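Adenosine deaminase (Burkholderia ambifaria, PDB 4GXW) probably acts as a zinc-dependent amidohydrolase that removes the amino group from a purine such as adenine or adenosine. Local coordinates at residues Leu34-Leu38 against Leu39-Arg43; Leu77-Leu80 against Arg81-Arg85; Asp92-Arg95 against Arg96-Tyr99. All coordinates share one frame; numbering follows the deposited sequence.

Interaction 1 is the innermost. It is a loop turn that follows barrel strand 31-33 and carries two zinc ligands. Interactions 2 and 3 are single helix segments farther from the chain centre, on helix 77-87 and helix 91-106. Both flank interaction 1. Leu39 packs on Leu80 and Leu83 of interaction 2, and Leu38, Leu39 and Val42 meet Ile97 of interaction 3. The two helix segments do not touch. The chemistry differs with burial. Interaction 1, buried, combines metal bonds with 3-10 hydrogen bonds. Interaction 2, mostly buried, joins helical backbone bonds to an apolar face, and Arg81 reaches out to a salt bridge with Asp159. Interaction 3, partly buried, carries an outer salt bridge.

Interaction 1: residues Leu34-Leu38 against Leu39-Arg43; sequences LHCHL and LGAVR. With ZN (zinc ion), chain C.
His37 O accepts the backbone N-H of Gly40 at 2.8 Å, just past the His-Cys-His metal motif. That motif follows the first strand of the amidohydrolase TIM barrel. One residue on, Ala41 N donates to Leu38 O at 3.0 Å. Both bonds span three residues, as in a 3-10 turn. The Gly40 bond is bent, with an N-H...O angle of 138°. This turn is the tight part. Ala41 CB rests 3.6 Å from Leu38 O. The side chains of Leu38 and Leu39 cross obliquely, with Leu39 CD1 4.0 Å from Leu38 CG. Both reach Ile97 of helix 91-106. Elsewhere the contact is looser. Cys36 SG only approaches Ala41 CB, at 4.3 Å. Arg43, partly exposed, leaves the turn, and its guanidinium pairs with Glu103 and Asp104. On the inner side the buried imidazole of His37 turns from the 3-10 turn to the zinc ion. Its CG is anti to the carbonyl carbon (chi1 -57°). His216 and Asp301 complete the protein ligands. The zinc ion lies 2.2 Å from His35 NE2. His37 NE2 is 2.1 Å from the zinc ion. A water oxygen also binds, 2.0 Å from the zinc ion.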
loop_
_atom_site.group_PDB
_atom_site.type_symbol
_atom_site.label_atom_id
_atom_site.label_comp_id
_atom_site.label_asym_id
_atom_site.label_seq_id
_atom_site.Cartn_x
_atom_site.Cartn_y
_atom_site.Cartn_z
ATOM N N LEU A 34 -2.309 4.699 0.719
ATOM C CA LEU A 34 -2.476 4.623 -0.730
ATOM C C LEU A 34 -1.903 3.348 -1.330
ATOM O O LEU A 34 -2.016 3.131 -2.531
ATOM C CB LEU A 34 -1.811 5.822 -1.413
ATOM C CG LEU A 34 -2.303 7.214 -1.032
ATOM C CD1 LEU A 34 -1.528 8.273 -1.800
ATOM C CD2 LEU A 34 -3.798 7.333 -1.302
ATOM N N HIS A 35 -1.277 2.509 -0.506
ATOM C CA HIS A 35 -0.623 1.293 -0.994
ATOM C C HIS A 35 -0.818 0.169 0.008
ATOM O O HIS A 35 -0.044 0.019 0.961
ATOM C CB HIS A 35 0.872 1.544 -1.260
ATOM C CG HIS A 35 1.574 0.418 -1.968
ATOM N ND1 HIS A 35 2.677 0.629 -2.771
ATOM C CD2 HIS A 35 1.354 -0.920 -1.979
ATOM C CE1 HIS A 35 3.090 -0.530 -3.261
ATOM N NE2 HIS A 35 2.297 -1.489 -2.804
ATOM N N CYS A 36 -1.872 -0.608 -0.205
ATOM C CA CYS A 36 -2.203 -1.724 0.666
ATOM C C CYS A 36 -2.991 -2.752 -0.115
ATOM O O CYS A 36 -4.000 -2.424 -0.739
ATOM C CB CYS A 36 -3.041 -1.251 1.853
ATOM S SG CYS A 36 -3.351 -2.570 3.034
ATOM N N HIS A 37 -2.538 -3.997 -0.070
ATOM C CA HIS A 37 -3.249 -5.092 -0.724
ATOM C C HIS A 37 -4.214 -5.719 0.267
ATOM O O HIS A 37 -3.807 -6.170 1.346
ATOM C CB HIS A 37 -2.268 -6.131 -1.283
ATOM C CG HIS A 37 -1.278 -5.550 -2.242
ATOM N ND1 HIS A 37 -1.467 -5.547 -3.611
ATOM C CD2 HIS A 37 -0.105 -4.907 -2.022
ATOM C CE1 HIS A 37 -0.444 -4.936 -4.189
ATOM N NE2 HIS A 37 0.393 -4.534 -3.246
ATOM N N LEU A 38 -5.491 -5.738 -0.112
ATOM C CA LEU A 38 -6.545 -6.361 0.681
ATOM C C LEU A 38 -6.140 -7.738 1.212
ATOM O O LEU A 38 -6.287 -8.025 2.403
ATOM C CB LEU A 38 -7.810 -6.497 -0.169
ATOM C CG LEU A 38 -9.013 -7.102 0.556
ATOM C CD1 LEU A 38 -9.407 -6.254 1.764
ATOM C CD2 LEU A 38 -10.172 -7.277 -0.411
ATOM N N LEU A 39 -5.616 -8.581 0.330
ATOM C CA LEU A 39 -5.294 -9.953 0.690
ATOM C C LEU A 39 -4.008 -10.050 1.516
ATOM O O LEU A 39 -3.691 -11.113 2.050
ATOM C CB LEU A 39 -5.239 -10.845 -0.562
ATOM C CG LEU A 39 -6.571 -11.499 -0.979
ATOM C CD1 LEU A 39 -7.660 -10.457 -1.258
ATOM C CD2 LEU A 39 -6.366 -12.407 -2.189
ATOM N N GLY A 40 -3.282 -8.939 1.627
ATOM C CA GLY A 40 -2.142 -8.856 2.532
ATOM C C GLY A 40 -2.476 -8.231 3.881
ATOM O O GLY A 40 -1.580 -7.929 4.685
ATOM N N ALA A 41 -3.771 -8.024 4.121
ATOM C CA ALA A 41 -4.267 -7.402 5.346
ATOM C C ALA A 41 -5.249 -8.306 6.082
ATOM O O ALA A 41 -6.002 -7.840 6.926
ATOM C CB ALA A 41 -4.920 -6.059 5.041
ATOM N N VAL A 42 -5.258 -9.596 5.757
ATOM C CA VAL A 42 -6.132 -10.526 6.458
ATOM C C VAL A 42 -5.566 -10.851 7.839
ATOM O O VAL A 42 -4.399 -11.236 7.963
ATOM C CB VAL A 42 -6.333 -11.820 5.633
ATOM C CG1 VAL A 42 -7.225 -12.794 6.372
ATOM C CG2 VAL A 42 -6.922 -11.482 4.261
ATOM N N ARG A 43 -6.387 -10.694 8.875
ATOM C CA ARG A 43 -5.948 -11.005 10.235
ATOM C C ARG A 43 -5.677 -12.500 10.367
ATOM O O ARG A 43 -6.408 -13.317 9.799
ATOM C CB ARG A 43 -7.011 -10.591 11.249
ATOM C CG ARG A 43 -7.325 -9.103 11.272
ATOM C CD ARG A 43 -8.471 -8.827 12.229
ATOM N NE ARG A 43 -8.969 -7.461 12.115
ATOM C CZ ARG A 43 -10.145 -7.060 12.572
ATOM N NH1 ARG A 43 -10.953 -7.911 13.199
ATOM N NH2 ARG A 43 -10.522 -5.804 12.401
HETATM ZN ZN ZN C . 2.243 -3.584 -3.343
HETATM O O HOH W 1 4.090 -4.267 -3.351
#

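Interaction 2: residues Leu77-Leu80 against Arg81-Arg85; sequences LHVL and RALDR
Leu77 O takes the backbone N-H of Arg81 at 3.0 Å. The side chain of Arg81 crowds the same oxygen, with CG 3.2 Å from Leu77 O. This follows from the first torsion of Arg81, which sets CG beside its own backbone N (chi1 -64°). The chain then bends at chi2 (-64°), and its end leads away from Leu77. The guanidinium finds its partners elsewhere: NH1 forms a salt bridge with Asp159, and the group makes a cation-pi contact with Tyr189.

The next three N-H groups repeat the four-residue step. Ala82 N donates to His78 O, and Leu83 N to Val79 O. Asp84 N meets Leu80 O at 3.1 Å, and this bond is the straightest of the four, with an N-H...O angle of 166°. Helix 77-87 is one of several helices between the first and second strands of the TIM barrel. A wider pi-type turn occurs at 83-85.

Val79 O is also covered by carbon. Ala82 CB lies 3.6 Å from it, and Leu83 CD1 approaches Val79 O to 3.8 Å. The branches of the two side chains themselves meet more loosely, Val79 CG1 lying 4.4 Å from Leu83 CD1. Both side chains then pack on Phe47 of helix 44-54. The exposed His78 meets the ring of Phe66 of helix 62-67. Val79 CG2 sits over one face of the His78 imidazole, offset toward the rim.

Leu77 and Leu80 extend toward the metal site. The side chain of Leu77 comes about 7 Å from the zinc ion at the nearest atoms, consistent with a place in the wall of the pocket. Asp84 lies along the helix one turn past Leu80, with its carboxylate carbon CG 3.9 Å from Leu80 O.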
loop_
_atom_site.group_PDB
_atom_site.type_symbol
_atom_site.label_atom_id
_atom_site.label_comp_id
_atom_site.label_asym_id
_atom_site.label_seq_id
_atom_site.Cartn_x
_atom_site.Cartn_y
_atom_site.Cartn_z
ATOM N N LEU A 77 3.651 -13.233 -1.916
ATOM C CA LEU A 77 2.720 -13.403 -3.028
ATOM C C LEU A 77 2.027 -14.766 -2.976
ATOM O O LEU A 77 0.855 -14.889 -3.343
ATOM C CB LEU A 77 3.430 -13.183 -4.368
ATOM C CG LEU A 77 4.032 -11.784 -4.536
ATOM C CD1 LEU A 77 4.634 -11.611 -5.921
ATOM C CD2 LEU A 77 2.997 -10.701 -4.275
ATOM N N HIS A 78 2.739 -15.775 -2.481
ATOM C CA HIS A 78 2.178 -17.122 -2.363
ATOM C C HIS A 78 1.022 -17.198 -1.365
ATOM O O HIS A 78 0.128 -18.035 -1.509
ATOM C CB HIS A 78 3.259 -18.145 -2.008
ATOM C CG HIS A 78 3.881 -17.929 -0.665
ATOM N ND1 HIS A 78 3.708 -18.805 0.385
ATOM C CD2 HIS A 78 4.671 -16.934 -0.200
ATOM C CE1 HIS A 78 4.371 -18.361 1.438
ATOM N NE2 HIS A 78 4.962 -17.225 1.110
ATOM N N VAL A 79 1.028 -16.321 -0.362
ATOM C CA VAL A 79 -0.066 -16.294 0.600
ATOM C C VAL A 79 -1.314 -15.730 -0.072
ATOM O O VAL A 79 -2.415 -16.256 0.116
ATOM C CB VAL A 79 0.280 -15.448 1.844
ATOM C CG1 VAL A 79 -0.887 -15.445 2.828
ATOM C CG2 VAL A 79 1.547 -15.975 2.507
ATOM N N LEU A 80 -1.129 -14.671 -0.862
ATOM C CA LEU A 80 -2.223 -14.101 -1.633
ATOM C C LEU A 80 -2.805 -15.152 -2.567
ATOM O O LEU A 80 -4.028 -15.272 -2.696
ATOM C CB LEU A 80 -1.763 -12.881 -2.433
ATOM C CG LEU A 80 -1.814 -11.543 -1.691
ATOM C CD1 LEU A 80 -0.843 -11.497 -0.516
ATOM C CD2 LEU A 80 -1.553 -10.395 -2.660
ATOM N N ARG A 81 -1.926 -15.940 -3.191
ATOM C CA ARG A 81 -2.350 -16.993 -4.109
ATOM C C ARG A 81 -3.170 -18.065 -3.387
ATOM O O ARG A 81 -4.172 -18.549 -3.916
ATOM C CB ARG A 81 -1.141 -17.630 -4.801
ATOM C CG ARG A 81 -0.339 -16.712 -5.719
ATOM C CD ARG A 81 -1.157 -16.242 -6.914
ATOM N NE ARG A 81 -0.334 -15.502 -7.872
ATOM C CZ ARG A 81 -0.830 -14.748 -8.852
ATOM N NH1 ARG A 81 -2.145 -14.635 -8.993
ATOM N NH2 ARG A 81 -0.011 -14.096 -9.673
ATOM N N ALA A 82 -2.739 -18.432 -2.182
ATOM C CA ALA A 82 -3.468 -19.414 -1.377
ATOM C C ALA A 82 -4.855 -18.903 -0.967
ATOM O O ALA A 82 -5.821 -19.668 -0.937
ATOM C CB ALA A 82 -2.661 -19.809 -0.141
ATOM N N LEU A 83 -4.950 -17.609 -0.652
ATOM C CA LEU A 83 -6.242 -16.999 -0.330
ATOM C C LEU A 83 -7.217 -17.142 -1.505
ATOM O O LEU A 83 -8.352 -17.598 -1.322
ATOM C CB LEU A 83 -6.064 -15.532 0.101
ATOM C CG LEU A 83 -5.671 -15.343 1.570
ATOM C CD1 LEU A 83 -4.967 -14.022 1.781
ATOM C CD2 LEU A 83 -6.914 -15.419 2.421
ATOM N N ASP A 84 -6.769 -16.788 -2.710
ATOM C CA ASP A 84 -7.620 -16.921 -3.894
ATOM C C ASP A 84 -8.030 -18.367 -4.159
ATOM O O ASP A 84 -9.184 -18.651 -4.465
ATOM C CB ASP A 84 -6.906 -16.413 -5.159
ATOM C CG ASP A 84 -6.937 -14.899 -5.316
ATOM O OD1 ASP A 84 -7.706 -14.206 -4.634
ATOM O OD2 ASP A 84 -6.169 -14.398 -6.168
ATOM N N ARG A 85 -7.076 -19.288 -4.068
ATOM C CA ARG A 85 -7.342 -20.652 -4.516
ATOM C C ARG A 85 -8.133 -21.488 -3.511
ATOM O O ARG A 85 -8.925 -22.343 -3.910
ATOM C CB ARG A 85 -6.049 -21.372 -4.934
ATOM C CG ARG A 85 -6.299 -22.710 -5.644
ATOM C CD ARG A 85 -5.047 -23.266 -6.316
ATOM N NE ARG A 85 -4.580 -22.411 -7.404
ATOM C CZ ARG A 85 -5.116 -22.377 -8.620
ATOM N NH1 ARG A 85 -6.154 -23.147 -8.917
ATOM N NH2 ARG A 85 -4.613 -21.563 -9.540
#

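Interaction 3: residues Asp92-Arg95 against Arg96-Tyr99; sequences DDLR and RIAY
Arg95 lays its side chain over the backbone of Arg96. Its CB and CG start beside Arg96 N, as neighbours in the chain. CG stands anti to the backbone N of Arg95 (chi1 179°). The chain bends at chi3 (49°), which brings the guanidinium back along the helix. NE donates to Asp92 OD1 at 2.7 Å, meeting that oxygen from above the carboxylate plane. CZ lies 3.8 Å from Arg96 N, which covers one face of the guanidinium. NH1 touches Arg96 CA at 3.9 Å. NH2 donates to Asp92 OD2 at 3.0 Å, on the syn side, though tilted out of the carboxylate plane. The two bonds are nearly straight, and Asp92 CG lies at the guanidinium edge, in the guanidinium plane. This side-on grip should hold the guanidinium flat against the helix. Arg96 runs out extended to its own partner, Glu100. On the buried side Leu94 CD2 meets Ile97 CD1 at 4.3 Å, and Leu94 packs on Ala133 and Ile137 of helix 130-148. In the backbone, Tyr99 N binds Arg95 O at 2.9 Å. The Asp92-Arg95 pair is an i to i+3 salt bridge on an alpha-helix, here one that precedes strand 110-117 of the TIM barrel.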
loop_
_atom_site.group_PDB
_atom_site.type_symbol
_atom_site.label_atom_id
_atom_site.label_comp_id
_atom_site.label_asym_id
_atom_site.label_seq_id
_atom_site.Cartn_x
_atom_site.Cartn_y
_atom_site.Cartn_z
ATOM N N ASP A 92 -19.127 -12.933 0.619
ATOM C CA ASP A 92 -19.117 -12.389 1.975
ATOM C C ASP A 92 -17.734 -12.403 2.638
ATOM O O ASP A 92 -17.459 -11.599 3.528
ATOM C CB ASP A 92 -20.141 -13.087 2.868
ATOM C CG ASP A 92 -20.361 -12.341 4.159
ATOM O OD1 ASP A 92 -21.057 -11.306 4.133
ATOM O OD2 ASP A 92 -19.820 -12.764 5.196
ATOM N N ASP A 93 -16.863 -13.306 2.206
ATOM C CA ASP A 93 -15.502 -13.351 2.727
ATOM C C ASP A 93 -14.743 -12.083 2.346
ATOM O O ASP A 93 -13.956 -11.559 3.143
ATOM C CB ASP A 93 -14.756 -14.568 2.183
ATOM C CG ASP A 93 -15.388 -15.878 2.595
ATOM O OD1 ASP A 93 -16.119 -15.934 3.615
ATOM O OD2 ASP A 93 -15.145 -16.878 1.884
ATOM N N LEU A 94 -14.986 -11.585 1.136
ATOM C CA LEU A 94 -14.374 -10.344 0.664
ATOM C C LEU A 94 -14.921 -9.145 1.431
ATOM O O LEU A 94 -14.170 -8.224 1.764
ATOM C CB LEU A 94 -14.604 -10.167 -0.835
ATOM C CG LEU A 94 -13.907 -11.226 -1.692
ATOM C CD1 LEU A 94 -14.380 -11.161 -3.138
ATOM C CD2 LEU A 94 -12.406 -11.075 -1.630
ATOM N N ARG A 95 -16.223 -9.153 1.715
ATOM C CA ARG A 95 -16.814 -8.115 2.551
ATOM C C ARG A 95 -16.105 -8.099 3.902
ATOM O O ARG A 95 -15.673 -7.039 4.389
ATOM C CB ARG A 95 -18.310 -8.365 2.788
ATOM C CG ARG A 95 -18.954 -7.297 3.679
ATOM C CD ARG A 95 -20.178 -7.783 4.453
ATOM N NE ARG A 95 -19.925 -9.040 5.151
ATOM C CZ ARG A 95 -19.314 -9.155 6.328
ATOM N NH1 ARG A 95 -18.894 -8.086 6.997
ATOM N NH2 ARG A 95 -19.138 -10.361 6.855
ATOM N N ARG A 96 -15.995 -9.273 4.518
ATOM C CA ARG A 96 -15.373 -9.372 5.839
ATOM C C ARG A 96 -13.943 -8.829 5.870
ATOM O O ARG A 96 -13.584 -8.041 6.757
ATOM C CB ARG A 96 -15.408 -10.813 6.361
ATOM C CG ARG A 96 -14.810 -10.952 7.748
ATOM C CD ARG A 96 -14.932 -12.367 8.263
ATOM N NE ARG A 96 -14.292 -12.505 9.567
ATOM C CZ ARG A 96 -14.318 -13.608 10.304
ATOM N NH1 ARG A 96 -14.959 -14.681 9.874
ATOM N NH2 ARG A 96 -13.703 -13.629 11.474
ATOM N N ILE A 97 -13.112 -9.250 4.923
ATOM C CA ILE A 97 -11.720 -8.827 4.990
ATOM C C ILE A 97 -11.551 -7.342 4.655
ATOM O O ILE A 97 -10.660 -6.689 5.205
ATOM C CB ILE A 97 -10.739 -9.746 4.210
ATOM C CG1 ILE A 97 -11.041 -9.776 2.713
ATOM C CG2 ILE A 97 -10.761 -11.153 4.808
ATOM C CD1 ILE A 97 -9.971 -10.497 1.927
ATOM N N ALA A 98 -12.421 -6.797 3.804
ATOM C CA ALA A 98 -12.395 -5.357 3.538
ATOM C C ALA A 98 -12.768 -4.576 4.801
ATOM O O ALA A 98 -12.097 -3.609 5.170
ATOM C CB ALA A 98 -13.317 -4.998 2.374
ATOM N N TYR A 99 -13.828 -5.015 5.471
ATOM C CA TYR A 99 -14.309 -4.350 6.674
ATOM C C TYR A 99 -13.251 -4.416 7.772
ATOM O O TYR A 99 -12.991 -3.414 8.449
ATOM C CB TYR A 99 -15.611 -5.006 7.133
ATOM C CG TYR A 99 -16.217 -4.439 8.396
ATOM C CD1 TYR A 99 -16.972 -3.276 8.370
ATOM C CD2 TYR A 99 -16.052 -5.090 9.616
ATOM C CE1 TYR A 99 -17.545 -2.776 9.524
ATOM C CE2 TYR A 99 -16.624 -4.590 10.781
ATOM C CZ TYR A 99 -17.367 -3.432 10.726
ATOM O OH TYR A 99 -17.939 -2.928 11.881
#